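Local coordinates for uncharacterized protein (Bacteroides ovatus CL02T12C04, PDB 6PTM) that probably acts as a GH42 exo-carrageenase, a glycoside hydrolase that releases product from the ends of carrageenan chains, at residues A[95-99]-A[112-116]; A[167-171]-A[548-554]; A[367-372]-A[405-410]; A[441-447]-A[725-729]. One frame throughout, in Å; residues are numbered along the deposited sequence.

Interaction 1: A[95-99]-A[112-116]; sequences NVKNF and YAKLL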
# COMPACT_ATOMS: atom_id res chain seq x y z
N ASN A 95 0.07 4.73 -31.88
CA ASN A 95 -0.86 4.06 -30.93
C ASN A 95 -1.13 2.62 -31.34
O ASN A 95 -1.45 1.81 -30.43
CB ASN A 95 -2.15 4.87 -30.68
CG ASN A 95 -1.83 6.09 -29.84
OD1 ASN A 95 -1.01 6.00 -28.92
ND2 ASN A 95 -2.39 7.23 -30.18
N VAL A 96 -1.00 2.28 -32.63
CA VAL A 96 -1.17 0.87 -33.08
C VAL A 96 -0.09 0.07 -32.34
O VAL A 96 -0.41 -1.03 -31.78
CB VAL A 96 -1.07 0.69 -34.62
CG1 VAL A 96 -1.05 -0.79 -34.99
CG2 VAL A 96 -2.21 1.39 -35.36
N LYS A 97 1.14 0.59 -32.37
CA LYS A 97 2.34 0.01 -31.70
C LYS A 97 2.04 -0.06 -30.20
O LYS A 97 2.06 -1.19 -29.65
CB LYS A 97 3.58 0.84 -32.02
CG LYS A 97 4.04 0.75 -33.47
CD LYS A 97 5.44 1.28 -33.69
CE LYS A 97 5.84 1.38 -35.15
NZ LYS A 97 5.51 2.71 -35.71
N ASN A 98 1.66 1.07 -29.59
CA ASN A 98 1.28 1.09 -28.15
C ASN A 98 0.26 -0.03 -27.86
O ASN A 98 0.56 -0.84 -26.98
CB ASN A 98 0.81 2.47 -27.67
CG ASN A 98 1.92 3.50 -27.64
OD1 ASN A 98 3.09 3.18 -27.46
ND2 ASN A 98 1.56 4.77 -27.79
N PHE A 99 -0.88 -0.12 -28.56
CA PHE A 99 -1.92 -1.15 -28.27
C PHE A 99 -1.47 -2.58 -28.62
O PHE A 99 -2.06 -3.55 -28.08
CB PHE A 99 -3.24 -0.86 -28.98
CG PHE A 99 -4.18 0.06 -28.25
CD1 PHE A 99 -4.95 -0.41 -27.19
CD2 PHE A 99 -4.31 1.39 -28.63
CE1 PHE A 99 -5.82 0.43 -26.51
CE2 PHE A 99 -5.18 2.23 -27.94
CZ PHE A 99 -5.92 1.75 -26.88
N TYR A 112 -8.46 0.03 -32.24
CA TYR A 112 -8.31 0.73 -30.93
C TYR A 112 -7.59 2.05 -31.15
O TYR A 112 -8.01 3.02 -30.57
CB TYR A 112 -7.62 -0.15 -29.89
CG TYR A 112 -8.63 -0.95 -29.12
CD1 TYR A 112 -8.97 -2.24 -29.51
CD2 TYR A 112 -9.35 -0.35 -28.09
CE1 TYR A 112 -9.95 -2.95 -28.83
CE2 TYR A 112 -10.32 -1.05 -27.40
CZ TYR A 112 -10.61 -2.35 -27.77
OH TYR A 112 -11.57 -3.03 -27.10
N ALA A 113 -6.56 2.08 -31.98
CA ALA A 113 -5.79 3.30 -32.24
C ALA A 113 -6.70 4.31 -32.96
O ALA A 113 -6.65 5.53 -32.63
CB ALA A 113 -4.55 2.96 -33.02
N LYS A 114 -7.59 3.82 -33.82
CA LYS A 114 -8.54 4.70 -34.56
C LYS A 114 -9.59 5.26 -33.60
O LYS A 114 -9.91 6.41 -33.76
CB LYS A 114 -9.18 3.93 -35.71
CG LYS A 114 -8.25 3.69 -36.89
CD LYS A 114 -9.02 3.40 -38.15
CE LYS A 114 -8.16 3.35 -39.39
NZ LYS A 114 -7.41 2.08 -39.41
N LEU A 115 -10.12 4.48 -32.67
CA LEU A 115 -11.27 4.91 -31.83
C LEU A 115 -10.77 5.70 -30.60
O LEU A 115 -11.59 6.45 -30.04
CB LEU A 115 -12.13 3.70 -31.46
CG LEU A 115 -11.56 2.71 -30.45
CD1 LEU A 115 -11.74 3.19 -29.02
CD2 LEU A 115 -12.24 1.35 -30.62
N LEU A 116 -9.48 5.64 -30.24
CA LEU A 116 -8.93 6.25 -29.00
C LEU A 116 -9.22 7.76 -28.93
O LEU A 116 -9.72 8.23 -27.90
CB LEU A 116 -7.43 5.94 -28.89
CG LEU A 116 -6.69 6.67 -27.76
CD1 LEU A 116 -7.27 6.27 -26.41
CD2 LEU A 116 -5.18 6.40 -27.82
O HOH W 1 -4.68 7.00 -31.92

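Interaction 2: A[167-171]-A[548-554]; sequences GKPVF and NSVSDYI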
# COMPACT_ATOMS: atom_id res chain seq x y z
N GLY A 167 -3.13 23.34 9.58
CA GLY A 167 -3.54 22.70 10.83
C GLY A 167 -4.55 21.57 10.63
O GLY A 167 -5.02 21.10 11.60
N LYS A 168 -4.81 21.13 9.41
CA LYS A 168 -5.75 20.03 9.17
C LYS A 168 -5.05 18.92 8.41
O LYS A 168 -4.22 19.19 7.53
CB LYS A 168 -6.94 20.58 8.38
CG LYS A 168 -7.88 21.43 9.21
CD LYS A 168 -8.59 20.54 10.19
CE LYS A 168 -9.27 21.31 11.30
NZ LYS A 168 -9.97 20.34 12.17
N PRO A 169 -5.47 17.65 8.65
CA PRO A 169 -5.04 16.52 7.82
C PRO A 169 -5.52 16.71 6.37
O PRO A 169 -6.71 17.09 6.13
CB PRO A 169 -5.65 15.25 8.47
CG PRO A 169 -6.38 15.73 9.71
CD PRO A 169 -6.43 17.24 9.69
N VAL A 170 -4.60 16.43 5.44
CA VAL A 170 -4.91 16.31 3.99
C VAL A 170 -4.35 14.98 3.47
O VAL A 170 -3.54 14.34 4.18
CB VAL A 170 -4.42 17.52 3.17
CG1 VAL A 170 -5.11 18.80 3.60
CG2 VAL A 170 -2.90 17.69 3.23
N PHE A 171 -4.79 14.60 2.29
CA PHE A 171 -4.39 13.40 1.54
C PHE A 171 -3.89 13.84 0.17
O PHE A 171 -4.57 14.62 -0.50
CB PHE A 171 -5.56 12.42 1.51
CG PHE A 171 -6.09 12.11 2.90
CD1 PHE A 171 -5.33 11.35 3.79
CD2 PHE A 171 -7.29 12.64 3.33
CE1 PHE A 171 -5.78 11.12 5.08
CE2 PHE A 171 -7.72 12.43 4.63
CZ PHE A 171 -6.97 11.67 5.50
N ASN A 548 -10.29 15.14 1.74
CA ASN A 548 -9.85 16.36 2.46
C ASN A 548 -11.04 16.98 3.21
O ASN A 548 -10.85 17.42 4.35
CB ASN A 548 -9.16 17.36 1.53
CG ASN A 548 -7.78 16.89 1.12
OD1 ASN A 548 -7.24 15.94 1.70
ND2 ASN A 548 -7.23 17.51 0.08
N SER A 549 -12.20 17.03 2.60
CA SER A 549 -13.39 17.76 3.11
C SER A 549 -13.88 17.07 4.38
O SER A 549 -14.57 17.73 5.19
CB SER A 549 -14.49 17.85 2.06
OG SER A 549 -15.25 16.65 1.93
N VAL A 550 -13.54 15.79 4.56
CA VAL A 550 -13.95 15.05 5.78
C VAL A 550 -12.73 14.44 6.47
O VAL A 550 -12.87 13.38 7.12
CB VAL A 550 -15.02 14.00 5.45
CG1 VAL A 550 -16.33 14.66 5.11
CG2 VAL A 550 -14.61 13.01 4.36
N SER A 551 -11.59 15.11 6.43
CA SER A 551 -10.30 14.46 6.79
C SER A 551 -10.30 14.12 8.28
O SER A 551 -9.59 13.17 8.66
CB SER A 551 -9.10 15.30 6.41
OG SER A 551 -9.13 16.54 7.10
N ASP A 552 -11.02 14.87 9.12
CA ASP A 552 -11.10 14.48 10.56
C ASP A 552 -11.82 13.13 10.69
O ASP A 552 -11.34 12.26 11.45
CB ASP A 552 -11.71 15.57 11.45
CG ASP A 552 -10.79 16.80 11.59
OD1 ASP A 552 -9.49 16.66 11.75
OD2 ASP A 552 -11.37 17.92 11.56
N TYR A 553 -12.93 12.94 9.97
CA TYR A 553 -13.65 11.65 9.96
C TYR A 553 -12.68 10.54 9.50
O TYR A 553 -12.60 9.47 10.13
CB TYR A 553 -14.90 11.72 9.08
CG TYR A 553 -16.02 12.59 9.59
CD1 TYR A 553 -16.07 13.04 10.91
CD2 TYR A 553 -17.06 12.95 8.74
CE1 TYR A 553 -17.14 13.80 11.36
CE2 TYR A 553 -18.12 13.71 9.18
CZ TYR A 553 -18.17 14.13 10.49
OH TYR A 553 -19.23 14.88 10.93
N ILE A 554 -11.94 10.81 8.42
CA ILE A 554 -11.03 9.83 7.77
C ILE A 554 -9.96 9.46 8.78
O ILE A 554 -9.73 8.23 9.02
CB ILE A 554 -10.48 10.36 6.44
CG1 ILE A 554 -11.59 10.63 5.41
CG2 ILE A 554 -9.45 9.41 5.88
CD1 ILE A 554 -12.50 9.45 5.12
O HOH W 2 -8.08 18.23 13.13
O HOH W 3 -8.53 18.84 4.68

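Interaction 3: A[367-372]-A[405-410]; sequences NMDRVT and RDSGID. With EDO (1,2-ethanediol), chain C.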
# COMPACT_ATOMS: atom_id res chain seq x y z
N ASN A 367 18.03 -14.42 5.48
CA ASN A 367 17.89 -13.54 4.30
C ASN A 367 17.08 -12.30 4.73
O ASN A 367 17.44 -11.16 4.36
CB ASN A 367 17.27 -14.30 3.12
CG ASN A 367 17.45 -13.59 1.78
OD1 ASN A 367 18.47 -12.95 1.56
ND2 ASN A 367 16.48 -13.72 0.88
N MET A 368 16.01 -12.49 5.49
CA MET A 368 15.22 -11.37 6.03
C MET A 368 16.07 -10.46 6.91
O MET A 368 16.06 -9.23 6.65
CB MET A 368 14.04 -11.87 6.84
CG MET A 368 12.86 -12.32 5.97
SD MET A 368 11.60 -12.87 7.14
CE MET A 368 10.38 -13.52 6.01
N ASP A 369 16.78 -11.04 7.88
CA ASP A 369 17.59 -10.28 8.87
C ASP A 369 18.70 -9.51 8.14
O ASP A 369 18.91 -8.37 8.53
CB ASP A 369 18.07 -11.19 10.01
CG ASP A 369 16.92 -11.66 10.90
OD1 ASP A 369 15.78 -11.20 10.68
OD2 ASP A 369 17.17 -12.49 11.81
N ARG A 370 19.36 -10.06 7.13
CA ARG A 370 20.48 -9.32 6.51
C ARG A 370 19.91 -8.22 5.62
O ARG A 370 20.60 -7.21 5.38
CB ARG A 370 21.43 -10.21 5.71
CG ARG A 370 20.78 -10.92 4.53
CD ARG A 370 21.60 -10.77 3.29
NE ARG A 370 20.93 -11.43 2.17
CZ ARG A 370 21.42 -11.49 0.94
NH1 ARG A 370 20.73 -12.10 -0.00
NH2 ARG A 370 22.62 -10.97 0.66
N VAL A 371 18.71 -8.43 5.09
CA VAL A 371 18.08 -7.37 4.26
C VAL A 371 17.65 -6.24 5.19
O VAL A 371 17.91 -5.08 4.86
CB VAL A 371 16.92 -7.93 3.41
CG1 VAL A 371 16.08 -6.80 2.84
CG2 VAL A 371 17.48 -8.83 2.31
N THR A 372 16.99 -6.57 6.31
CA THR A 372 16.65 -5.56 7.34
C THR A 372 17.91 -4.76 7.72
O THR A 372 17.85 -3.49 7.78
CB THR A 372 15.98 -6.24 8.54
OG1 THR A 372 14.78 -6.92 8.15
CG2 THR A 372 15.72 -5.24 9.64
N ARG A 405 8.15 -16.46 1.22
CA ARG A 405 8.99 -15.80 2.27
C ARG A 405 10.48 -15.96 1.95
O ARG A 405 11.26 -15.83 2.89
CB ARG A 405 8.60 -16.37 3.64
CG ARG A 405 7.26 -15.87 4.16
CD ARG A 405 7.21 -14.35 4.31
NE ARG A 405 5.98 -13.92 4.95
CZ ARG A 405 4.79 -13.83 4.35
NH1 ARG A 405 4.65 -14.08 3.05
NH2 ARG A 405 3.75 -13.49 5.08
N ASP A 406 10.87 -16.13 0.68
CA ASP A 406 12.29 -16.24 0.29
C ASP A 406 12.87 -14.90 -0.15
O ASP A 406 14.05 -14.86 -0.49
CB ASP A 406 12.48 -17.31 -0.78
CG ASP A 406 11.78 -16.97 -2.08
OD1 ASP A 406 10.52 -16.81 -2.02
OD2 ASP A 406 12.49 -16.78 -3.07
N SER A 407 12.08 -13.82 -0.17
CA SER A 407 12.50 -12.51 -0.74
C SER A 407 13.48 -11.78 0.20
O SER A 407 14.07 -10.80 -0.27
CB SER A 407 11.30 -11.62 -0.98
OG SER A 407 10.67 -11.34 0.26
N GLY A 408 13.54 -12.14 1.48
CA GLY A 408 14.31 -11.40 2.50
C GLY A 408 13.55 -10.17 2.99
O GLY A 408 14.13 -9.33 3.72
N ILE A 409 12.29 -10.05 2.58
CA ILE A 409 11.42 -8.92 2.99
C ILE A 409 10.61 -9.33 4.21
O ILE A 409 9.67 -10.19 4.09
CB ILE A 409 10.54 -8.48 1.81
CG1 ILE A 409 11.42 -8.00 0.65
CG2 ILE A 409 9.55 -7.42 2.25
CD1 ILE A 409 12.44 -6.92 0.99
N ASP A 410 10.94 -8.68 5.32
CA ASP A 410 10.28 -8.82 6.64
C ASP A 410 9.40 -7.58 6.80
O ASP A 410 9.93 -6.54 7.20
CB ASP A 410 11.33 -9.00 7.73
CG ASP A 410 10.80 -9.15 9.16
OD1 ASP A 410 9.61 -8.84 9.41
OD2 ASP A 410 11.59 -9.57 10.02
C1 EDO C . 13.64 -13.83 10.66
O1 EDO C . 13.66 -12.72 11.52
C2 EDO C . 12.79 -14.91 11.25
O2 EDO C . 13.37 -15.56 12.36
O HOH W 4 14.34 -9.07 9.81
O HOH W 5 13.54 -7.43 5.61

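Interaction 4: A[441-447]-A[725-729]; sequences KNYAFDW and NIGKS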
# COMPACT_ATOMS: atom_id res chain seq x y z
N LYS A 441 -14.08 -14.89 -7.31
CA LYS A 441 -15.35 -15.54 -6.92
C LYS A 441 -16.28 -14.52 -6.26
O LYS A 441 -17.50 -14.56 -6.53
CB LYS A 441 -15.12 -16.72 -5.98
CG LYS A 441 -14.53 -17.95 -6.67
CD LYS A 441 -15.38 -18.47 -7.84
CE LYS A 441 -14.59 -18.91 -9.06
NZ LYS A 441 -14.06 -20.28 -8.89
N ASN A 442 -15.76 -13.63 -5.43
CA ASN A 442 -16.65 -12.82 -4.56
C ASN A 442 -16.53 -11.32 -4.82
O ASN A 442 -17.52 -10.62 -4.56
CB ASN A 442 -16.46 -13.12 -3.08
CG ASN A 442 -17.60 -12.55 -2.28
OD1 ASN A 442 -18.75 -12.87 -2.58
ND2 ASN A 442 -17.33 -11.64 -1.34
N TYR A 443 -15.39 -10.83 -5.31
CA TYR A 443 -14.97 -9.42 -5.16
C TYR A 443 -14.82 -8.76 -6.53
O TYR A 443 -14.51 -9.45 -7.51
CB TYR A 443 -13.70 -9.33 -4.30
CG TYR A 443 -13.85 -9.94 -2.92
CD1 TYR A 443 -14.46 -9.24 -1.90
CD2 TYR A 443 -13.38 -11.21 -2.64
CE1 TYR A 443 -14.59 -9.77 -0.63
CE2 TYR A 443 -13.52 -11.77 -1.38
CZ TYR A 443 -14.12 -11.04 -0.37
OH TYR A 443 -14.30 -11.54 0.89
N ALA A 444 -14.93 -7.43 -6.54
CA ALA A 444 -14.77 -6.61 -7.75
C ALA A 444 -13.31 -6.46 -8.17
O ALA A 444 -13.07 -5.99 -9.30
CB ALA A 444 -15.37 -5.25 -7.53
N PHE A 445 -12.37 -6.63 -7.24
CA PHE A 445 -10.94 -6.32 -7.48
C PHE A 445 -10.12 -7.06 -6.43
O PHE A 445 -10.67 -7.58 -5.44
CB PHE A 445 -10.65 -4.80 -7.49
CG PHE A 445 -11.10 -4.06 -6.26
CD1 PHE A 445 -10.32 -4.02 -5.11
CD2 PHE A 445 -12.30 -3.37 -6.25
CE1 PHE A 445 -10.76 -3.36 -3.97
CE2 PHE A 445 -12.74 -2.72 -5.10
CZ PHE A 445 -11.97 -2.73 -3.96
N ASP A 446 -8.81 -7.04 -6.61
CA ASP A 446 -7.89 -7.67 -5.64
C ASP A 446 -7.78 -6.70 -4.46
O ASP A 446 -6.96 -5.78 -4.54
CB ASP A 446 -6.55 -8.02 -6.31
CG ASP A 446 -5.58 -8.63 -5.30
OD1 ASP A 446 -6.02 -8.88 -4.16
OD2 ASP A 446 -4.41 -8.82 -5.66
N TRP A 447 -8.58 -6.93 -3.41
CA TRP A 447 -8.71 -6.07 -2.20
C TRP A 447 -7.63 -6.38 -1.15
O TRP A 447 -7.63 -5.71 -0.11
CB TRP A 447 -10.10 -6.24 -1.56
CG TRP A 447 -10.38 -7.64 -1.09
CD1 TRP A 447 -10.45 -8.76 -1.88
CD2 TRP A 447 -10.53 -8.11 0.27
NE1 TRP A 447 -10.68 -9.88 -1.12
CE2 TRP A 447 -10.75 -9.51 0.20
CE3 TRP A 447 -10.54 -7.49 1.52
CZ2 TRP A 447 -10.92 -10.30 1.33
CZ3 TRP A 447 -10.75 -8.27 2.64
CH2 TRP A 447 -10.92 -9.65 2.55
N ASN A 725 -18.53 -1.18 -1.11
CA ASN A 725 -18.86 -2.50 -1.69
C ASN A 725 -17.64 -3.01 -2.46
O ASN A 725 -17.39 -2.52 -3.58
CB ASN A 725 -20.12 -2.44 -2.54
CG ASN A 725 -20.56 -3.81 -2.99
OD1 ASN A 725 -20.05 -4.82 -2.51
ND2 ASN A 725 -21.53 -3.85 -3.89
N ILE A 726 -16.92 -3.95 -1.85
CA ILE A 726 -15.73 -4.63 -2.43
C ILE A 726 -16.25 -5.83 -3.23
O ILE A 726 -15.48 -6.40 -3.98
CB ILE A 726 -14.76 -5.09 -1.32
CG1 ILE A 726 -14.42 -3.96 -0.34
CG2 ILE A 726 -13.49 -5.65 -1.93
CD1 ILE A 726 -13.68 -4.45 0.91
N GLY A 727 -17.53 -6.17 -3.07
CA GLY A 727 -18.17 -7.31 -3.76
C GLY A 727 -18.35 -7.07 -5.26
O GLY A 727 -18.46 -5.91 -5.71
N LYS A 728 -18.51 -8.14 -6.02
CA LYS A 728 -18.55 -8.04 -7.50
C LYS A 728 -19.98 -7.86 -7.99
O LYS A 728 -20.16 -7.82 -9.21
CB LYS A 728 -18.02 -9.33 -8.12
CG LYS A 728 -18.92 -10.51 -7.82
CD LYS A 728 -18.25 -11.83 -8.06
CE LYS A 728 -18.36 -12.30 -9.48
NZ LYS A 728 -18.53 -13.77 -9.47
N SER A 729 -20.98 -7.80 -7.12
CA SER A 729 -22.37 -7.53 -7.58
C SER A 729 -23.04 -6.60 -6.59
O SER A 729 -22.47 -6.38 -5.54
CB SER A 729 -23.16 -8.83 -7.82
OG SER A 729 -23.38 -9.53 -6.61

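Interaction 1: A[95-99]-A[112-116]
Asn95 ND2 is gripped twice. It donates to Asp88 of helix 69-90 and to water 1, which lies 2.9 Å from Asn95 ND2. The same water donates to the backbone oxygen of Ala113, so it bridges the two segments. The contact is a steep packing of two consecutive helices, 92-100 and 109-139, joined by a short loop. The short segments run at 118° to each other and their axes come within 9.1 Å. No direct hydrogen bond crosses between them. The rest of the contact is apolar. Ala113 faces helix 92-100, and its small side chain is consistent with the close approach there. Its CB sits 3.6 Å from Val96 N and also meets Val96 CG2. Further along, Tyr112 CB lies over the centre of the Phe99 ring, 3.6 Å from its centroid and only 3° off the normal. This is a CH-pi contact. The Tyr112 ring then leads away, and the two rings meet obliquely. Tyr105, from the joining loop, meets both of these rings and is edge-to-face with Phe99. Leu116 has CG anti to its backbone N (chi1 172°), and this brings CD2 to helix 92-100. There CD2 reaches the edge of the Phe99 ring, 4.2 Å from Phe99 CE2. It also touches the Asn95 amide, which the Leu116 side chain crosses at about a right angle. The other end of that amide is fixed as well: Asn98 ND2 donates to Asn95 OD1 at 3.1 Å, tilted slightly from the carbonyl plane.

Interaction 2: A[167-171]-A[548-554]
Asn548 and Ser551 reach strand 168-175 through different first torsions. In Asn548, CG stands beside the backbone N (chi1 -72°). In Ser551, OG sits between the backbone N and the carbonyl carbon (chi1 61°), facing Pro169. The strand is the first of the (beta/alpha)8 barrel, and helices 534-549 and 551-559 follow its last strand, so the contact lies where the barrel closes. Ser551 OG donates to Pro169 O at 2.7 Å. Water 3 gives the same oxygen a second bond and ties it to Asn548 O. Asn548 OD1 takes the backbone N-H of Phe171 at 2.9 Å, in the carbonyl plane and at 153° on the hydrogen. Val170 forms backbone bonds with Leu163 in the neighbouring strand. Asp552, in the first turn of its helix, pairs with Lys168. Lys168 NZ lies 2.9 Å from Asp552 OD2, on the syn lone pair. Its chain bends at the second torsion to get there. Water 2 links NZ to the other carboxylate oxygen. Both residues of this salt bridge are exposed. Pro169 CD lies against Asp552 OD1. The Phe171 ring is buried, with Met544, Leu547 and Met555 around it. Ser551 CB approaches the ring obliquely and lies 3.6 Å from Phe171 CE2. The apolar contact ends with Phe171 CZ 3.4 Å from Ile554 CG2.

Interaction 3: A[367-372]-A[405-410]
Met368 and Gly408 bring their backbones together, CA to CA 3.6 Å, with Gly408 at a positive phi of 80°. Met368 CA points its hydrogen at Gly408 O, 3.3 Å away and nearly straight at 170°. Val371 CB presses on the same oxygen. Water 5 donates to it and also joins Thr372 OG1 and Asp410 N. Met368 is extended beyond CG and reaches across the loop. Its SD meets Asp410 CB, and its CE ends 3.7 Å from Arg405 CD. Residues 405-410 lie in the loop between helices 398-401 and 411-417, after barrel strand 391-394 of the (beta/alpha)8 fold. In it, Ser407 OG accepts from Ile409 N, an ST turn, and Asp410 caps helix 411-417. Asn367 has CG anti to the backbone N (chi1 -164°). Its ND2 bonds to Trp296 O and makes a weak bond to Asp406 O. Arg370 grips Asn367 OD1 side-on with NE and NH1, and the oxygen lies in the guanidinium plane. Water 4 bridges Asp369 OD1, Thr372 OG1 and Asp410 OD2. Asp410 OD2 also pairs with Lys570, which may ease the nearness of the two carboxylates. Asp369 OD1 accepts from O1 of an ethanediol, probably from the crystallisation liquor, at 2.7 Å.

Interaction 4: A[441-447]-A[725-729]
Ile726 sets CG2 among three aromatic residues. This methyl lies 3.5 Å from Trp447 CB, 3.7 Å from Tyr443 CD1 and 3.9 Å from Phe445 CZ. Ile726 O comes in the plane of the Tyr443 ring, at its edge. The same oxygen takes the N-H of Ala444 at 2.8 Å and 170°. Lys728 N returns a bond to Asn442 O at 3.0 Å. The Lys728 chain starts between its backbone N and carbonyl carbon (chi1 66°) and runs along the backbone of 441-443. Its NZ donates to Lys441 O from above the carbonyl plane, at 3.2 Å. Around this first shell, the Tyr443 ring is held between Asn442 ND2 over one face and Trp447 NE1 over the centre of the other. Tyr443 OH is bonded to Glu588. The Asn442 amide is fixed by Arg702 and Pro705. On the other segment, Asn725 OD1 accepts from Gly727 N, an Asx turn, and Asn725 ND2 reaches Ser729 O. The two backbone bonds make Tyr443 and Gly727 a single beta bridge. It joins a loop after barrel strand 421-423 to the turn between strands 718-725 and 731-737, barrel to C-terminal beta domain, consistent with the multidomain build of GH42 enzymes.

How the interactions relate
The four contacts are separate, and none touches another. Interactions 2 and 4 both border helix 486-498: Phe171 and Ile554 meet its Thr497, while Phe445 and Ile726 meet its Leu495. Their nearest atoms are about 14 Å apart. Along the chain their segments alternate, so the two contacts cross in sequence. Interaction 3 lies across the chain's centre from interaction 2, with centres about 36 Å apart, and about 14 Å from interaction 4 by nearest atoms. It holds the ethanediol. Interaction 1 is peripheral, about 31 Å from the chain's centre and 18 Å or more from the others by nearest atoms. No substrate occupies this apo structure.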